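Local atomic coordinates of fructooligosaccharide ABC transporter substrate-binding protein FusA (Streptococcus pneumoniae, PDB entry 5G5Y), a protein that binds kestose, nystose and longer fructooligosaccharides, but not sucrose, and delivers them to the FusBC-MsmK ABC transporter for import. Residues K295-T300 against E410-Y415; K195-A200 against D283-L288. One frame throughout, in Å; residues are numbered along the deposited sequence.

Contact 1 (K295-T300 against E410-Y415); sequences KHVART and EYYVPY
Lys-295 and Tyr-415 run side by side and point the same way, the aliphatic part of the lysine following the phenol from root to hydroxyl. CB of Lys-295 sits 3.6 Å from CD1 of Tyr-415, and two carbons further on CD of Lys-295 comes equally close to CE1 of Tyr-415. The lysine chain stays extended beyond CG, and its ammonium reaches the hydroxyl end of the ring, NZ of Lys-295 being 3.5 Å from OH of Tyr-415. A water joins the two groups: it accepts a hydrogen bond of 2.9 Å from NZ of Lys-295 and bonds to OH of Tyr-415 at 3.1 Å. One face of the Tyr-415 ring is covered by CB of Pro-414, which lies over the ring centre.

The backbones are tied by a single hydrogen bond, from N of Val-297 to O of Tyr-415 (3.0 Å, 163° at the hydrogen). The donor stands above the carbonyl plane, 59° out of it. CA of His-296 adds a CH...O contact to the same oxygen. Here the loop between strands 282-284 and 305-306 meets the last turn of helix 399-412, which has a wider pi-type turn at 410-412 and is followed by a 3-10 segment. N of Tyr-415 bonds back to O of Tyr-412 across this turn, and both residues touch Val-297.

With CG2 anti to the carbonyl carbon, Val-297 puts this methyl 3.9 Å from CB of Tyr-415 and 4.1 Å from CB of Tyr-412. Farther out, the ring of Tyr-412 meets that of Phe-196, and Val-287 touches both Lys-295 and Val-297. Beyond Val-297, Arg-299 NH1 bonds to O of Asn-418, another link from this loop to the chain that follows helix 399-412.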
loop_
_atom_site.group_PDB
_atom_site.type_symbol
_atom_site.label_atom_id
_atom_site.label_comp_id
_atom_site.label_asym_id
_atom_site.label_seq_id
_atom_site.Cartn_x
_atom_site.Cartn_y
_atom_site.Cartn_z
ATOM N N LYS A 295 6.044 -24.511 -3.696
ATOM C CA LYS A 295 5.874 -23.116 -4.084
ATOM C C LYS A 295 4.979 -22.405 -3.073
ATOM O O LYS A 295 4.028 -23.007 -2.520
ATOM C CB LYS A 295 5.209 -23.009 -5.439
ATOM C CG LYS A 295 6.051 -23.493 -6.596
ATOM C CD LYS A 295 5.208 -23.449 -7.834
ATOM C CE LYS A 295 5.851 -24.114 -9.018
ATOM N NZ LYS A 295 5.051 -23.795 -10.238
ATOM N N HIS A 296 5.287 -21.148 -2.835
ATOM C CA HIS A 296 4.544 -20.340 -1.854
ATOM C C HIS A 296 4.724 -18.877 -2.191
ATOM O O HIS A 296 5.772 -18.465 -2.688
ATOM C CB HIS A 296 5.028 -20.614 -0.417
ATOM C CG HIS A 296 4.186 -19.979 0.637
ATOM N ND1 HIS A 296 2.880 -20.353 0.845
ATOM C CD2 HIS A 296 4.444 -18.984 1.530
ATOM C CE1 HIS A 296 2.374 -19.661 1.852
ATOM N NE2 HIS A 296 3.293 -18.793 2.263
ATOM N N VAL A 297 3.683 -18.093 -1.935
ATOM C CA VAL A 297 3.748 -16.639 -1.901
ATOM C C VAL A 297 3.294 -16.163 -0.527
ATOM O O VAL A 297 2.174 -16.502 -0.084
ATOM C CB VAL A 297 2.844 -16.020 -2.977
ATOM C CG1 VAL A 297 2.851 -14.508 -2.901
ATOM C CG2 VAL A 297 3.327 -16.457 -4.359
ATOM N N ALA A 298 4.143 -15.360 0.114
ATOM C CA ALA A 298 3.811 -14.748 1.400
ATOM C C ALA A 298 2.947 -13.527 1.082
ATOM O O ALA A 298 3.229 -12.745 0.145
ATOM C CB ALA A 298 5.041 -14.338 2.124
ATOM N N ARG A 299 1.856 -13.386 1.821
ATOM C CA ARG A 299 1.019 -12.200 1.665
ATOM C C ARG A 299 1.641 -11.039 2.421
ATOM O O ARG A 299 2.137 -11.204 3.561
ATOM C CB ARG A 299 -0.353 -12.478 2.200
ATOM C CG ARG A 299 -1.061 -13.507 1.397
ATOM C CD ARG A 299 -2.387 -13.895 2.027
ATOM N NE ARG A 299 -3.328 -12.794 1.981
ATOM C CZ ARG A 299 -4.570 -12.820 2.458
ATOM N NH1 ARG A 299 -5.105 -13.887 3.075
ATOM N NH2 ARG A 299 -5.315 -11.724 2.319
ATOM N N THR A 300 1.649 -9.872 1.798
ATOM C CA THR A 300 1.954 -8.642 2.552
ATOM C C THR A 300 0.757 -8.357 3.473
ATOM O O THR A 300 -0.286 -9.025 3.363
ATOM C CB THR A 300 2.095 -7.362 1.666
ATOM O OG1 THR A 300 0.804 -6.983 1.155
ATOM C CG2 THR A 300 3.078 -7.577 0.544
ATOM N N GLU A 410 -3.175 -14.632 -11.876
ATOM C CA GLU A 410 -2.573 -15.649 -12.756
ATOM C C GLU A 410 -1.334 -16.305 -12.117
ATOM O O GLU A 410 -1.240 -17.530 -12.097
ATOM C CB GLU A 410 -2.132 -14.981 -14.065
ATOM C CG GLU A 410 -1.385 -15.852 -15.065
ATOM C CD GLU A 410 -1.092 -15.143 -16.404
ATOM O OE1 GLU A 410 -1.341 -13.911 -16.552
ATOM O OE2 GLU A 410 -0.561 -15.824 -17.307
ATOM N N TYR A 411 -0.428 -15.488 -11.574
ATOM C CA TYR A 411 0.876 -15.985 -11.113
ATOM C C TYR A 411 0.959 -16.330 -9.626
ATOM O O TYR A 411 1.695 -17.245 -9.256
ATOM C CB TYR A 411 1.970 -14.975 -11.448
ATOM C CG TYR A 411 2.241 -14.908 -12.929
ATOM C CD1 TYR A 411 3.003 -15.901 -13.562
ATOM C CD2 TYR A 411 1.720 -13.875 -13.718
ATOM C CE1 TYR A 411 3.231 -15.869 -14.937
ATOM C CE2 TYR A 411 1.955 -13.831 -15.096
ATOM C CZ TYR A 411 2.736 -14.809 -15.697
ATOM O OH TYR A 411 3.006 -14.745 -17.086
ATOM N N TYR A 412 0.265 -15.576 -8.780
ATOM C CA TYR A 412 0.556 -15.615 -7.325
ATOM C C TYR A 412 -0.541 -16.203 -6.449
ATOM O O TYR A 412 -0.269 -16.963 -5.519
ATOM C CB TYR A 412 0.896 -14.242 -6.812
ATOM C CG TYR A 412 1.976 -13.497 -7.521
ATOM C CD1 TYR A 412 3.140 -14.128 -7.955
ATOM C CD2 TYR A 412 1.849 -12.137 -7.738
ATOM C CE1 TYR A 412 4.126 -13.440 -8.614
ATOM C CE2 TYR A 412 2.861 -11.412 -8.348
ATOM C CZ TYR A 412 4.006 -12.063 -8.771
ATOM O OH TYR A 412 4.998 -11.347 -9.409
ATOM N N VAL A 413 -1.787 -15.829 -6.711
ATOM C CA VAL A 413 -2.886 -16.280 -5.891
ATOM C C VAL A 413 -2.950 -17.801 -5.628
ATOM O O VAL A 413 -3.147 -18.194 -4.479
ATOM C CB VAL A 413 -4.203 -15.711 -6.400
ATOM C CG1 VAL A 413 -5.415 -16.380 -5.738
ATOM C CG2 VAL A 413 -4.205 -14.205 -6.138
ATOM N N PRO A 414 -2.693 -18.646 -6.647
ATOM C CA PRO A 414 -2.707 -20.086 -6.401
ATOM C C PRO A 414 -1.735 -20.585 -5.319
ATOM O O PRO A 414 -1.966 -21.657 -4.732
ATOM C CB PRO A 414 -2.347 -20.689 -7.771
ATOM C CG PRO A 414 -2.732 -19.649 -8.771
ATOM C CD PRO A 414 -2.461 -18.341 -8.083
ATOM N N TYR A 415 -0.694 -19.790 -5.037
ATOM C CA TYR A 415 0.358 -20.158 -4.099
ATOM C C TYR A 415 0.282 -19.402 -2.757
ATOM O O TYR A 415 1.138 -19.621 -1.932
ATOM C CB TYR A 415 1.702 -19.926 -4.751
ATOM C CG TYR A 415 1.768 -20.662 -6.052
ATOM C CD1 TYR A 415 1.769 -22.054 -6.061
ATOM C CD2 TYR A 415 1.751 -19.985 -7.260
ATOM C CE1 TYR A 415 1.750 -22.757 -7.234
ATOM C CE2 TYR A 415 1.762 -20.690 -8.467
ATOM C CZ TYR A 415 1.747 -22.067 -8.433
ATOM O OH TYR A 415 1.788 -22.772 -9.589
HETATM O O HOH W 1 2.886 -25.700 -9.716
#

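Contact 2 (K195-A200 against D283-L288); sequences KFLFAA and DVLPVL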
loop_
_atom_site.group_PDB
_atom_site.type_symbol
_atom_site.label_atom_id
_atom_site.label_comp_id
_atom_site.label_asym_id
_atom_site.label_seq_id
_atom_site.Cartn_x
_atom_site.Cartn_y
_atom_site.Cartn_z
ATOM N N LYS A 195 12.784 -9.679 -1.286
ATOM C CA LYS A 195 12.252 -10.584 -0.245
ATOM C C LYS A 195 11.089 -11.476 -0.750
ATOM O O LYS A 195 10.852 -12.564 -0.191
ATOM C CB LYS A 195 11.898 -9.843 1.062
ATOM C CG LYS A 195 10.683 -8.913 0.952
ATOM C CD LYS A 195 10.214 -8.363 2.299
ATOM C CE LYS A 195 11.297 -7.635 3.098
ATOM N NZ LYS A 195 11.655 -6.340 2.443
ATOM N N PHE A 196 10.401 -11.060 -1.820
ATOM C CA PHE A 196 9.442 -11.932 -2.522
ATOM C C PHE A 196 9.928 -13.394 -2.736
ATOM O O PHE A 196 9.149 -14.375 -2.625
ATOM C CB PHE A 196 9.044 -11.286 -3.873
ATOM C CG PHE A 196 8.132 -12.130 -4.688
ATOM C CD1 PHE A 196 6.771 -12.197 -4.382
ATOM C CD2 PHE A 196 8.634 -12.916 -5.694
ATOM C CE1 PHE A 196 5.915 -13.014 -5.099
ATOM C CE2 PHE A 196 7.782 -13.751 -6.416
ATOM C CZ PHE A 196 6.424 -13.796 -6.111
ATOM N N LEU A 197 11.215 -13.562 -3.020
ATOM C CA LEU A 197 11.752 -14.896 -3.341
ATOM C C LEU A 197 11.881 -15.797 -2.110
ATOM O O LEU A 197 12.023 -17.008 -2.263
ATOM C CB LEU A 197 13.129 -14.810 -4.017
ATOM C CG LEU A 197 13.145 -14.247 -5.455
ATOM C CD1 LEU A 197 14.552 -14.331 -6.038
ATOM C CD2 LEU A 197 12.156 -14.958 -6.376
ATOM N N PHE A 198 11.858 -15.233 -0.905
ATOM C CA PHE A 198 12.064 -16.049 0.305
ATOM C C PHE A 198 11.031 -17.154 0.481
ATOM O O PHE A 198 11.351 -18.199 1.073
ATOM C CB PHE A 198 12.143 -15.170 1.567
ATOM C CG PHE A 198 13.529 -14.596 1.806
ATOM C CD1 PHE A 198 14.379 -14.247 0.735
ATOM C CD2 PHE A 198 14.002 -14.427 3.099
ATOM C CE1 PHE A 198 15.655 -13.729 0.970
ATOM C CE2 PHE A 198 15.271 -13.912 3.341
ATOM C CZ PHE A 198 16.100 -13.559 2.274
ATOM N N ALA A 199 9.817 -16.910 -0.005
ATOM C CA ALA A 199 8.711 -17.850 0.089
ATOM C C ALA A 199 8.960 -19.161 -0.674
ATOM O O ALA A 199 8.363 -20.196 -0.340
ATOM C CB ALA A 199 7.408 -17.192 -0.372
ATOM N N ALA A 200 9.890 -19.140 -1.628
ATOM C CA ALA A 200 10.374 -20.389 -2.218
ATOM C C ALA A 200 10.948 -21.354 -1.202
ATOM O O ALA A 200 10.973 -22.557 -1.487
ATOM C CB ALA A 200 11.359 -20.129 -3.358
ATOM N N ASP A 283 8.765 -9.734 -18.499
ATOM C CA ASP A 283 7.503 -10.299 -18.053
ATOM C C ASP A 283 7.674 -10.816 -16.619
ATOM O O ASP A 283 8.777 -10.799 -16.085
ATOM C CB ASP A 283 7.095 -11.453 -18.969
ATOM C CG ASP A 283 5.583 -11.606 -19.093
ATOM O OD1 ASP A 283 4.818 -11.065 -18.265
ATOM O OD2 ASP A 283 5.158 -12.293 -20.029
ATOM N N VAL A 284 6.572 -11.274 -16.035
ATOM C CA VAL A 284 6.533 -11.796 -14.671
ATOM C C VAL A 284 7.361 -13.079 -14.559
ATOM O O VAL A 284 7.239 -13.996 -15.380
ATOM C CB VAL A 284 5.101 -12.106 -14.199
ATOM C CG1 VAL A 284 5.119 -12.522 -12.737
ATOM C CG2 VAL A 284 4.156 -10.918 -14.399
ATOM N N LEU A 285 8.241 -13.109 -13.567
ATOM C CA LEU A 285 8.960 -14.321 -13.230
ATOM C C LEU A 285 7.951 -15.181 -12.464
ATOM O O LEU A 285 7.512 -14.763 -11.378
ATOM C CB LEU A 285 10.165 -14.001 -12.335
ATOM C CG LEU A 285 11.017 -15.199 -11.898
ATOM C CD1 LEU A 285 11.721 -15.805 -13.093
ATOM C CD2 LEU A 285 12.031 -14.826 -10.853
ATOM N N PRO A 286 7.579 -16.345 -12.997
ATOM C CA PRO A 286 6.641 -17.159 -12.217
ATOM C C PRO A 286 7.180 -17.598 -10.857
ATOM O O PRO A 286 8.399 -17.625 -10.637
ATOM C CB PRO A 286 6.409 -18.396 -13.093
ATOM C CG PRO A 286 6.987 -18.051 -14.436
ATOM C CD PRO A 286 8.043 -17.044 -14.211
ATOM N N VAL A 287 6.274 -17.985 -9.989
ATOM C CA VAL A 287 6.628 -18.448 -8.651
ATOM C C VAL A 287 7.542 -19.683 -8.793
ATOM O O VAL A 287 7.224 -20.631 -9.542
ATOM C CB VAL A 287 5.373 -18.760 -7.833
ATOM C CG1 VAL A 287 5.720 -19.467 -6.516
ATOM C CG2 VAL A 287 4.630 -17.462 -7.599
ATOM N N LEU A 288 8.676 -19.647 -8.110
ATOM C CA LEU A 288 9.691 -20.719 -8.200
ATOM C C LEU A 288 9.567 -21.716 -7.061
ATOM O O LEU A 288 9.333 -21.343 -5.914
ATOM C CB LEU A 288 11.066 -20.103 -8.136
ATOM C CG LEU A 288 11.324 -19.032 -9.189
ATOM C CD1 LEU A 288 12.716 -18.440 -9.018
ATOM C CD2 LEU A 288 11.213 -19.602 -10.590
#
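Phe-196 carries CG anti to its backbone N (chi1 177°), and Leu-197 has CD1 anti to CA (chi2 -175°), with CD2 as the branch that meets the other segment. Neither CB is aimed at 283-288, yet the ends of both side chains come nearer to it. CZ of Phe-196 approaches CG2 of Val-287 at 4.3 Å, the methyl lying oblique to the ring. CD2 of Leu-197 is shared by two leucines: it is 4.4 Å from CD1 of Leu-288 and 4.5 Å from CD2 of Leu-285. These separations describe an apolar packing of methyls and a ring tip, without tight interlocking. At the end of the segment the contact closes in, CB of Ala-200 pointing toward the partner and lying 3.5 Å from the carbonyl O of Leu-288.

The 3-10 turns of 195-200, held by bonds such as Ala-200 N to Leu-197 O (3.1 Å), present Leu-197 and Ala-200 to the same segment. N of Phe-196 is bonded to Asp-137 OD2, and Lys-195 makes salt bridges with Asp-193 and Asp-207; polar links therefore gather at the start of these turns. On the partner side, Asp-283 and Leu-285 form backbone hydrogen bonds with Ile-141 and Ala-139 of strand 138-142, which hold the chain before it leaves the sheet.

This is part of the buried apolar interior of one lobe of a bacterial solute-binding protein: the loop after strand 181-183 packs against the exit of strand 282-284, an outermost strand of a mixed four-stranded sheet whose other outermost strand is 181-183 itself.

Overall arrangement
Contact 2 is buried and wholly apolar in its side-chain pairing, whereas contact 1 is only partly buried and combines a backbone hydrogen bond with a water-bridged lysine-tyrosine pair on its more exposed side, at Lys-295. They follow one another along the chain, with centres about 9 Å apart, and touch each other directly. The 283-288 segment of contact 2 also touches contact 1: CG2 of Val-287 comes 3.4 Å from O of Tyr-411, and OH of Tyr-412 lies 3.5 Å from CG1 of Val-284. Contact 2 thus packs a 3-10 segment against the chain leaving strand 282-284, while contact 1 joins a later part of the same connection to the end of helix 399-412.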